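Side-chain contacts in lysyl-trna-dependent l-ysyl-phosphatidylgycerol synthase (Bacillus licheniformis, PDB 4V36), which transfers lysine from lysyl-tRNA to phosphatidylglycerol, a membrane-lipid modification associated with bacterial resistance: residues A[226-229]-A[230-234]; A[32-35]-A[36-39]; A[324-327]-A[328-332]. One frame throughout, in Å; residues are numbered along the deposited sequence.

Contact 1 of 3, residues A[226-229]-A[230-234]. With LYN (2,6-diamino-hexanoic acid amide), chain C.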
ATOM      1  N   MET A 226      -1.506   5.835   8.552  1.00 11.32           N
ATOM      2  CA  MET A 226      -2.210   5.785   9.829  1.00 20.91           C
ATOM      3  C   MET A 226      -1.271   6.278  10.919  1.00 23.19           C
ATOM      4  O   MET A 226      -0.355   5.567  11.331  1.00 25.50           O
ATOM      5  CB  MET A 226      -2.708   4.374  10.150  1.00 20.25           C
ATOM      6  CG  MET A 226      -3.249   4.242  11.570  1.00 22.59           C
ATOM      7  SD  MET A 226      -3.790   2.583  12.024  1.00 39.21           S
ATOM      8  CE  MET A 226      -5.426   2.541  11.301  1.00 22.97           C
ATOM      9  N   ARG A 227      -1.489   7.508  11.371  1.00 19.86           N
ATOM     10  CA  ARG A 227      -0.572   8.136  12.311  1.00 14.25           C
ATOM     11  C   ARG A 227      -1.312   8.752  13.488  1.00 16.39           C
ATOM     12  O   ARG A 227      -2.429   9.247  13.343  1.00 21.62           O
ATOM     13  CB  ARG A 227       0.275   9.187  11.589  1.00 13.67           C
ATOM     14  CG  ARG A 227       1.040   8.602  10.407  1.00 10.84           C
ATOM     15  CD  ARG A 227       1.917   9.604   9.690  1.00 18.08           C
ATOM     16  NE  ARG A 227       2.651   8.946   8.613  1.00 11.56           N
ATOM     17  CZ  ARG A 227       3.540   9.545   7.829  1.00 16.91           C
ATOM     18  NH1 ARG A 227       3.818  10.831   7.995  1.00 16.23           N
ATOM     19  NH2 ARG A 227       4.153   8.853   6.879  1.00 12.47           N
ATOM     20  N   TYR A 228      -0.681   8.710  14.657  1.00 17.63           N
ATOM     21  CA  TYR A 228      -1.304   9.189  15.882  1.00 15.81           C
ATOM     22  C   TYR A 228      -0.297   9.883  16.793  1.00 21.15           C
ATOM     23  O   TYR A 228       0.895   9.579  16.758  1.00 16.01           O
ATOM     24  CB  TYR A 228      -1.973   8.030  16.622  1.00 22.90           C
ATOM     25  CG  TYR A 228      -1.084   6.816  16.787  1.00 20.12           C
ATOM     26  CD1 TYR A 228      -0.172   6.735  17.830  1.00 24.43           C
ATOM     27  CD2 TYR A 228      -1.162   5.750  15.901  1.00 20.18           C
ATOM     28  CE1 TYR A 228       0.642   5.629  17.984  1.00 21.19           C
ATOM     29  CE2 TYR A 228      -0.352   4.639  16.047  1.00 21.31           C
ATOM     30  CZ  TYR A 228       0.548   4.584  17.090  1.00 19.25           C
ATOM     31  OH  TYR A 228       1.356   3.482  17.241  1.00 27.08           O
ATOM     32  N   SER A 229      -0.783  10.813  17.606  1.00 26.59           N
ATOM     33  CA  SER A 229       0.073  11.541  18.538  1.00 25.92           C
ATOM     34  C   SER A 229       0.308  10.739  19.816  1.00 22.63           C
ATOM     35  O   SER A 229      -0.267   9.666  19.997  1.00 23.30           O
ATOM     36  CB  SER A 229      -0.539  12.903  18.872  1.00 21.37           C
ATOM     37  OG  SER A 229      -1.848  12.757  19.390  1.00 22.46           O
ATOM     38  N   LYS A 230       1.149  11.266  20.699  1.00 30.82           N
ATOM     39  CA  LYS A 230       1.508  10.564  21.926  1.00 30.03           C
ATOM     40  C   LYS A 230       0.373  10.566  22.945  1.00 29.93           C
ATOM     41  O   LYS A 230       0.379   9.773  23.886  1.00 40.95           O
ATOM     42  CB  LYS A 230       2.764  11.180  22.549  1.00 30.48           C
ATOM     43  CG  LYS A 230       3.995  11.127  21.660  1.00 31.78           C
ATOM     44  CD  LYS A 230       4.276   9.712  21.184  1.00 44.10           C
ATOM     45  CE  LYS A 230       5.455   9.674  20.226  1.00 47.59           C
ATOM     46  NZ  LYS A 230       5.608   8.337  19.584  1.00 49.54           N
ATOM     47  N   LYS A 231      -0.597  11.455  22.761  1.00 27.68           N
ATOM     48  CA  LYS A 231      -1.725  11.539  23.682  1.00 33.56           C
ATOM     49  C   LYS A 231      -2.843  10.582  23.281  1.00 38.72           C
ATOM     50  O   LYS A 231      -3.886  10.525  23.932  1.00 45.28           O
ATOM     51  CB  LYS A 231      -2.260  12.970  23.759  1.00 30.21           C
ATOM     52  CG  LYS A 231      -2.823  13.504  22.455  1.00 41.88           C
ATOM     53  CD  LYS A 231      -3.592  14.796  22.683  1.00 47.61           C
ATOM     54  CE  LYS A 231      -2.739  15.834  23.397  1.00 48.91           C
ATOM     55  NZ  LYS A 231      -1.557  16.239  22.587  1.00 47.96           N
ATOM     56  N   ALA A 232      -2.621   9.832  22.206  1.00 35.10           N
ATOM     57  CA  ALA A 232      -3.571   8.813  21.782  1.00 34.18           C
ATOM     58  C   ALA A 232      -3.506   7.616  22.725  1.00 33.03           C
ATOM     59  O   ALA A 232      -2.419   7.143  23.056  1.00 36.46           O
ATOM     60  CB  ALA A 232      -3.293   8.384  20.352  1.00 28.97           C
ATOM     61  N   PRO A 233      -4.674   7.127  23.167  1.00 33.10           N
ATOM     62  CA  PRO A 233      -4.768   6.025  24.132  1.00 26.86           C
ATOM     63  C   PRO A 233      -4.158   4.724  23.619  1.00 30.56           C
ATOM     64  O   PRO A 233      -3.897   4.590  22.425  1.00 28.70           O
ATOM     65  CB  PRO A 233      -6.278   5.862  24.337  1.00 29.35           C
ATOM     66  CG  PRO A 233      -6.867   7.164  23.922  1.00 35.31           C
ATOM     67  CD  PRO A 233      -6.001   7.651  22.804  1.00 35.39           C
ATOM     68  N   LYS A 234      -3.940   3.777  24.525  1.00 32.01           N
ATOM     69  CA  LYS A 234      -3.432   2.464  24.151  1.00 30.42           C
ATOM     70  C   LYS A 234      -4.478   1.705  23.344  1.00 31.77           C
ATOM     71  O   LYS A 234      -5.677   1.819  23.602  1.00 35.51           O
ATOM     72  CB  LYS A 234      -3.035   1.666  25.395  1.00 27.82           C
TER
HETATM   73  N   LYN C1851       1.851   5.556   7.913  1.00 32.88           N
HETATM   74  CA  LYN C1851       2.903   5.644   6.915  1.00 49.64           C
HETATM   75  CB  LYN C1851       4.244   5.298   7.555  1.00 49.51           C
HETATM   76  CG  LYN C1851       5.384   5.300   6.543  1.00 46.60           C
HETATM   77  CD  LYN C1851       6.704   5.683   7.202  1.00 38.01           C
HETATM   78  CE  LYN C1851       7.102   4.690   8.288  1.00 43.85           C
HETATM   79  NZ  LYN C1851       8.374   5.127   8.924  1.00 44.04           N
HETATM   80  C   LYN C1851       2.613   4.702   5.782  1.00 55.67           C
HETATM   81  O   LYN C1851       2.202   3.578   6.026  1.00 67.74           O
HETATM   82  NT  LYN C1851       2.799   5.122   4.531  1.00 43.05           N
HETATM   83  O   HOH W   1       2.967   9.006  18.220  1.00 35.88           O

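Contact 2 of 3, residues A[32-35]-A[36-39]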
ATOM      1  N   SER A  32      -2.255   1.831  -7.425  1.00 22.49           N
ATOM      2  CA  SER A  32      -2.403   2.872  -8.440  1.00 28.10           C
ATOM      3  C   SER A  32      -2.373   4.278  -7.847  1.00 35.19           C
ATOM      4  O   SER A  32      -1.805   5.197  -8.439  1.00 35.77           O
ATOM      5  CB  SER A  32      -3.705   2.671  -9.219  1.00 22.61           C
ATOM      6  OG  SER A  32      -3.723   1.415  -9.871  1.00 29.90           O
ATOM      7  N   HIS A  33      -2.983   4.439  -6.677  1.00 27.33           N
ATOM      8  CA  HIS A  33      -3.095   5.750  -6.046  1.00 23.85           C
ATOM      9  C   HIS A  33      -1.734   6.297  -5.623  1.00 20.32           C
ATOM     10  O   HIS A  33      -1.565   7.506  -5.468  1.00 26.13           O
ATOM     11  CB  HIS A  33      -4.030   5.680  -4.837  1.00 29.38           C
ATOM     12  CG  HIS A  33      -4.417   7.022  -4.296  1.00 54.43           C
ATOM     13  ND1 HIS A  33      -3.920   7.522  -3.112  1.00 60.89           N
ATOM     14  CD2 HIS A  33      -5.252   7.971  -4.783  1.00 60.03           C
ATOM     15  CE1 HIS A  33      -4.434   8.717  -2.890  1.00 60.39           C
ATOM     16  NE2 HIS A  33      -5.246   9.015  -3.889  1.00 62.43           N
ATOM     17  N   LEU A  34      -0.763   5.407  -5.445  1.00 19.67           N
ATOM     18  CA  LEU A  34       0.576   5.808  -5.023  1.00 18.08           C
ATOM     19  C   LEU A  34       1.309   6.606  -6.099  1.00 22.51           C
ATOM     20  O   LEU A  34       2.374   7.171  -5.845  1.00 31.05           O
ATOM     21  CB  LEU A  34       1.399   4.580  -4.634  1.00 16.65           C
ATOM     22  CG  LEU A  34       0.949   3.888  -3.346  1.00 25.54           C
ATOM     23  CD1 LEU A  34       1.800   2.664  -3.066  1.00 19.26           C
ATOM     24  CD2 LEU A  34       0.999   4.862  -2.181  1.00 20.88           C
ATOM     25  N   GLY A  35       0.736   6.653  -7.296  1.00 23.01           N
ATOM     26  CA  GLY A  35       1.308   7.425  -8.383  1.00 23.17           C
ATOM     27  C   GLY A  35       1.191   8.923  -8.165  1.00 21.16           C
ATOM     28  O   GLY A  35       1.847   9.710  -8.847  1.00 17.40           O
ATOM     29  N   PHE A  36       0.357   9.321  -7.208  1.00 24.70           N
ATOM     30  CA  PHE A  36       0.163  10.736  -6.911  1.00 25.78           C
ATOM     31  C   PHE A  36       1.250  11.273  -5.984  1.00 28.80           C
ATOM     32  O   PHE A  36       1.238  12.448  -5.617  1.00 31.47           O
ATOM     33  CB  PHE A  36      -1.216  10.971  -6.290  1.00 25.67           C
ATOM     34  CG  PHE A  36      -2.356  10.729  -7.238  1.00 27.19           C
ATOM     35  CD1 PHE A  36      -2.598  11.602  -8.287  1.00 33.46           C
ATOM     36  CD2 PHE A  36      -3.189   9.635  -7.077  1.00 22.62           C
ATOM     37  CE1 PHE A  36      -3.646  11.384  -9.161  1.00 41.39           C
ATOM     38  CE2 PHE A  36      -4.240   9.412  -7.947  1.00 30.04           C
ATOM     39  CZ  PHE A  36      -4.469  10.288  -8.990  1.00 43.64           C
ATOM     40  N   LEU A  37       2.186  10.408  -5.605  1.00 26.11           N
ATOM     41  CA  LEU A  37       3.317  10.817  -4.779  1.00 18.65           C
ATOM     42  C   LEU A  37       4.360  11.540  -5.622  1.00 19.35           C
ATOM     43  O   LEU A  37       5.182  12.292  -5.101  1.00 30.48           O
ATOM     44  CB  LEU A  37       3.946   9.609  -4.083  1.00 18.80           C
ATOM     45  CG  LEU A  37       3.117   8.937  -2.986  1.00 21.54           C
ATOM     46  CD1 LEU A  37       3.834   7.705  -2.449  1.00 25.31           C
ATOM     47  CD2 LEU A  37       2.820   9.919  -1.862  1.00 18.67           C
ATOM     48  N   GLY A  38       4.319  11.301  -6.930  1.00 17.90           N
ATOM     49  CA  GLY A  38       5.223  11.951  -7.862  1.00 18.07           C
ATOM     50  C   GLY A  38       6.652  11.452  -7.785  1.00 29.24           C
ATOM     51  O   GLY A  38       7.580  12.141  -8.207  1.00 37.71           O
ATOM     52  N   ASP A  39       6.833  10.249  -7.248  1.00 19.08           N
ATOM     53  CA  ASP A  39       8.167   9.679  -7.095  1.00 26.65           C
ATOM     54  C   ASP A  39       8.361   8.460  -7.991  1.00 25.30           C
ATOM     55  O   ASP A  39       9.317   7.702  -7.828  1.00 25.02           O
ATOM     56  CB  ASP A  39       8.424   9.306  -5.634  1.00 26.41           C
ATOM     57  CG  ASP A  39       7.474   8.237  -5.126  1.00 29.57           C
ATOM     58  OD1 ASP A  39       6.390   8.068  -5.724  1.00 29.65           O
ATOM     59  OD2 ASP A  39       7.809   7.570  -4.125  1.00 25.21           O
TER

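Contact 3 of 3, residues A[324-327]-A[328-332]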
ATOM      1  N   ILE A 324      17.220  -6.102  -1.604  1.00 19.87           N
ATOM      2  CA  ILE A 324      17.928  -4.978  -0.999  1.00 16.68           C
ATOM      3  C   ILE A 324      17.694  -3.689  -1.784  1.00 18.57           C
ATOM      4  O   ILE A 324      17.436  -2.634  -1.200  1.00 25.89           O
ATOM      5  CB  ILE A 324      19.442  -5.256  -0.902  1.00 28.92           C
ATOM      6  CG1 ILE A 324      19.716  -6.312   0.168  1.00 41.62           C
ATOM      7  CG2 ILE A 324      20.206  -3.984  -0.571  1.00 24.06           C
ATOM      8  CD1 ILE A 324      19.308  -5.881   1.561  1.00 41.40           C
ATOM      9  N   LEU A 325      17.777  -3.782  -3.107  1.00 16.41           N
ATOM     10  CA  LEU A 325      17.565  -2.628  -3.975  1.00 18.49           C
ATOM     11  C   LEU A 325      16.165  -2.047  -3.799  1.00 22.64           C
ATOM     12  O   LEU A 325      15.989  -0.830  -3.750  1.00 24.13           O
ATOM     13  CB  LEU A 325      17.794  -3.008  -5.439  1.00 13.83           C
ATOM     14  CG  LEU A 325      19.180  -3.546  -5.799  1.00 16.13           C
ATOM     15  CD1 LEU A 325      19.224  -3.980  -7.256  1.00 22.09           C
ATOM     16  CD2 LEU A 325      20.255  -2.507  -5.515  1.00 25.52           C
ATOM     17  N   VAL A 326      15.174  -2.929  -3.703  1.00 22.55           N
ATOM     18  CA  VAL A 326      13.790  -2.514  -3.511  1.00 23.75           C
ATOM     19  C   VAL A 326      13.593  -1.919  -2.120  1.00 21.97           C
ATOM     20  O   VAL A 326      12.908  -0.910  -1.957  1.00 21.94           O
ATOM     21  CB  VAL A 326      12.815  -3.693  -3.717  1.00 12.15           C
ATOM     22  CG1 VAL A 326      11.390  -3.280  -3.380  1.00 13.66           C
ATOM     23  CG2 VAL A 326      12.900  -4.203  -5.145  1.00 12.68           C
ATOM     24  N   THR A 327      14.206  -2.546  -1.121  1.00 16.26           N
ATOM     25  CA  THR A 327      14.131  -2.061   0.253  1.00 24.55           C
ATOM     26  C   THR A 327      14.694  -0.647   0.370  1.00 19.79           C
ATOM     27  O   THR A 327      14.092   0.219   1.005  1.00 19.76           O
ATOM     28  CB  THR A 327      14.887  -2.991   1.221  1.00 29.34           C
ATOM     29  OG1 THR A 327      14.291  -4.294   1.199  1.00 26.81           O
ATOM     30  CG2 THR A 327      14.837  -2.446   2.638  1.00 29.19           C
ATOM     31  N   ARG A 328      15.843  -0.415  -0.256  1.00 13.23           N
ATOM     32  CA  ARG A 328      16.458   0.909  -0.241  1.00 20.75           C
ATOM     33  C   ARG A 328      15.636   1.908  -1.048  1.00 17.63           C
ATOM     34  O   ARG A 328      15.605   3.096  -0.730  1.00 19.02           O
ATOM     35  CB  ARG A 328      17.890   0.849  -0.779  1.00 15.00           C
ATOM     36  CG  ARG A 328      18.880   0.228   0.189  1.00 29.46           C
ATOM     37  CD  ARG A 328      20.280   0.153  -0.404  1.00 29.53           C
ATOM     38  NE  ARG A 328      20.830   1.469  -0.716  1.00 25.53           N
ATOM     39  CZ  ARG A 328      21.525   2.212   0.141  1.00 33.48           C
ATOM     40  NH1 ARG A 328      21.751   1.773   1.371  1.00 34.37           N
ATOM     41  NH2 ARG A 328      21.990   3.397  -0.231  1.00 31.97           N
ATOM     42  N   LEU A 329      14.973   1.418  -2.091  1.00 18.64           N
ATOM     43  CA  LEU A 329      14.099   2.255  -2.906  1.00 16.58           C
ATOM     44  C   LEU A 329      12.922   2.758  -2.077  1.00 18.74           C
ATOM     45  O   LEU A 329      12.514   3.915  -2.190  1.00 20.59           O
ATOM     46  CB  LEU A 329      13.600   1.484  -4.128  1.00 21.47           C
ATOM     47  CG  LEU A 329      12.582   2.202  -5.016  1.00 20.74           C
ATOM     48  CD1 LEU A 329      13.162   3.497  -5.564  1.00 18.19           C
ATOM     49  CD2 LEU A 329      12.126   1.289  -6.145  1.00 14.76           C
ATOM     50  N   ILE A 330      12.382   1.879  -1.242  1.00 18.45           N
ATOM     51  CA  ILE A 330      11.320   2.251  -0.315  1.00 17.18           C
ATOM     52  C   ILE A 330      11.865   3.246   0.710  1.00 17.74           C
ATOM     53  O   ILE A 330      11.141   4.115   1.196  1.00 20.71           O
ATOM     54  CB  ILE A 330      10.735   1.009   0.388  1.00 19.93           C
ATOM     55  CG1 ILE A 330      10.157   0.042  -0.650  1.00 18.44           C
ATOM     56  CG2 ILE A 330       9.662   1.400   1.391  1.00 20.54           C
ATOM     57  CD1 ILE A 330       9.662  -1.264  -0.066  1.00 15.03           C
ATOM     58  N   GLY A 331      13.155   3.130   1.012  1.00 21.56           N
ATOM     59  CA  GLY A 331      13.825   4.067   1.896  1.00 16.41           C
ATOM     60  C   GLY A 331      14.269   5.334   1.181  1.00 14.83           C
ATOM     61  O   GLY A 331      15.022   6.135   1.736  1.00 21.17           O
ATOM     62  N   ARG A 332      13.809   5.494  -0.059  1.00 18.99           N
ATOM     63  CA  ARG A 332      14.054   6.688  -0.874  1.00 17.98           C
ATOM     64  C   ARG A 332      15.526   6.870  -1.244  1.00 20.90           C
ATOM     65  O   ARG A 332      16.030   7.993  -1.270  1.00 20.52           O
ATOM     66  CB  ARG A 332      13.532   7.941  -0.158  1.00 13.82           C
ATOM     67  CG  ARG A 332      12.082   7.825   0.294  1.00 18.03           C
ATOM     68  CD  ARG A 332      11.218   8.931  -0.291  1.00 23.18           C
ATOM     69  NE  ARG A 332      11.428  10.215   0.368  1.00 28.32           N
ATOM     70  CZ  ARG A 332      10.927  11.366  -0.066  1.00 24.67           C
ATOM     71  NH1 ARG A 332      10.192  11.400  -1.169  1.00 27.51           N
ATOM     72  NH2 ARG A 332      11.168  12.489   0.596  1.00 32.69           N
TER

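Contact 1 of 3, residues A[226-229]-A[230-234]
Ser229 and Ala232 are the first and last residues of a type I beta turn, closed by a hydrogen bond from Ala232 N to Ser229 O (3.2 Å). The donor stands above the carbonyl plane of Ser229, 61° out of it. Ser229 holds OG between its backbone N and carbonyl carbon (chi1 56°), and the hydroxyl so placed, Ser229 OG, meets Lys231 CG at 3.3 Å; it also makes a weak hydrogen bond to Val207 O of the adjacent strand. The ammonium of Lys231 forms a salt bridge with Glu205. Lys230 bends at chi2 (-54°), and this brings NZ back beside the strand end, where one water accepts from Lys230 NZ (3.0 Å) and donates to Tyr228 O (2.6 Å). Ala232 CB, a small methyl, lies 4.0 Å from Tyr228 CB, while the tyrosine ring meets Trp172 edge-to-face. Arg227 reaches the bound lysine amide: the ligand's N lies at the edge of the guanidinium, in its plane, and Arg227 NH2 is 3.4 Å from the ligand's CA. Glu178 and Ser169 hold that guanidinium through a salt bridge and a hydrogen bond. The whole is a type I turn leading out of strand 220-228, with Met226 and Arg227 of that strand lining the lysine-amide pocket.

Contact 2 of 3, residues A[32-35]-A[36-39]
Two backbone hydrogen bonds tie this short 3-10 turn together: Phe36 N to His33 O at 3.2 Å, nearly straight at 167°, and Leu37 N to Leu34 O at 3.3 Å. Both donors sit well above the plane of the carbonyl they address. The carbonyl of Leu34 also receives Lys40 NZ, so one oxygen serves a backbone and a side-chain donor. Outward from this frame, the ring of Phe36 turns back over the preceding turn. With CG anti to its carbonyl carbon (chi1 -68°), Phe36 CD2 comes to 3.1 Å from His33 O, near the plane of the phenyl ring. The same CD2 lies over one face of the imidazole, 3.5 Å from His33 CD2; the ring planes are inclined at 59°, and the two side chains cross at about a right angle. Flat rings fit here between neighbours: Tyr190 meets both, and Leu19 and Leu23 of helix 16-25 touch the phenyl. Leu34 and Leu37 run side by side, pointing the same way, and meet through Leu34 CD2 and Leu37 CD1 at 4.0 Å. Gly38 then takes a positive phi, which glycine accommodates easily, and Asp39 accepts a hydrogen bond from Phe181 N. Successive i to i+3 bonds, from Gly35 N to Ser32 O through Leu37 N to Leu34 O, mark a 3-10 helix, here within the loop between helix 16-25 and strand 41-44.

Contact 3 of 3, residues A[324-327]-A[328-332]
A Schellman motif ends helix 319-330, and residues 324-332 make up its last turns. Four main-chain bonds of the i to i+4 kind run through them, from Arg328 N to Ile324 O (2.9 Å) at one end to Gly331 N to Thr327 O (3.1 Å) at the other. Beyond Gly331, where the chain leaves helical angles, Arg332 adopts positive phi as the C-prime residue. Arg332 N reaches back to Leu329 O at 3.0 Å, and Arg333 N turns to Arg328 O, so carbonyls of the final turn gain donors that the helix itself no longer supplies. Branched and aliphatic residues suit the buried side: Val326 and Ile330 both rest on Tyr95, Val326 and Leu329 on Val62. Thr327 is also buried, but its hydroxyl is provided for by hydrogen bonds to Met323 O and Asn285 ND2. On the more exposed side, Arg328 sends its aliphatic stem past Ile324, the two side chains crossing obliquely with Arg328 CD 4.1 Å from Ile324 CG2. The chain bends at chi3 (62°), and its guanidinium reaches Lys335 O through NH2; a long, flexible residue can lie against an apolar neighbour and still carry its charge outward. Ile330 has CG1 anti to its carbonyl carbon (chi1 -60°), which lays Ile330 CG1 3.2 Å from Val326 O; with chi2 extended, Ile330 CD1 lies 4.2 Å from Val326 CG1.

Contact 1 is a surface turn, contact 2 is buried, and contact 3 is partly buried, with arginines on its exposed side. Their backbones differ accordingly: a single turn bond at the end of strand 220-228, i to i+3 bonds in the 32-39 segment, and i to i+4 bonds in helix 319-330. Lysines, a water and salt bridges mark contact 1, aromatic and leucine packing contact 2, aliphatic packing and a capped helix end contact 3. Contacts 2 and 3 lie closest, about 5 Å between nearest atoms without touching, and both meet Phe181 and Phe185: Asp39 and Leu37 from contact 2, Leu329 and Arg332 from contact 3. Contact 1, centred 26 to 27 Å from the others, alone includes residues of the lysine-amide pocket.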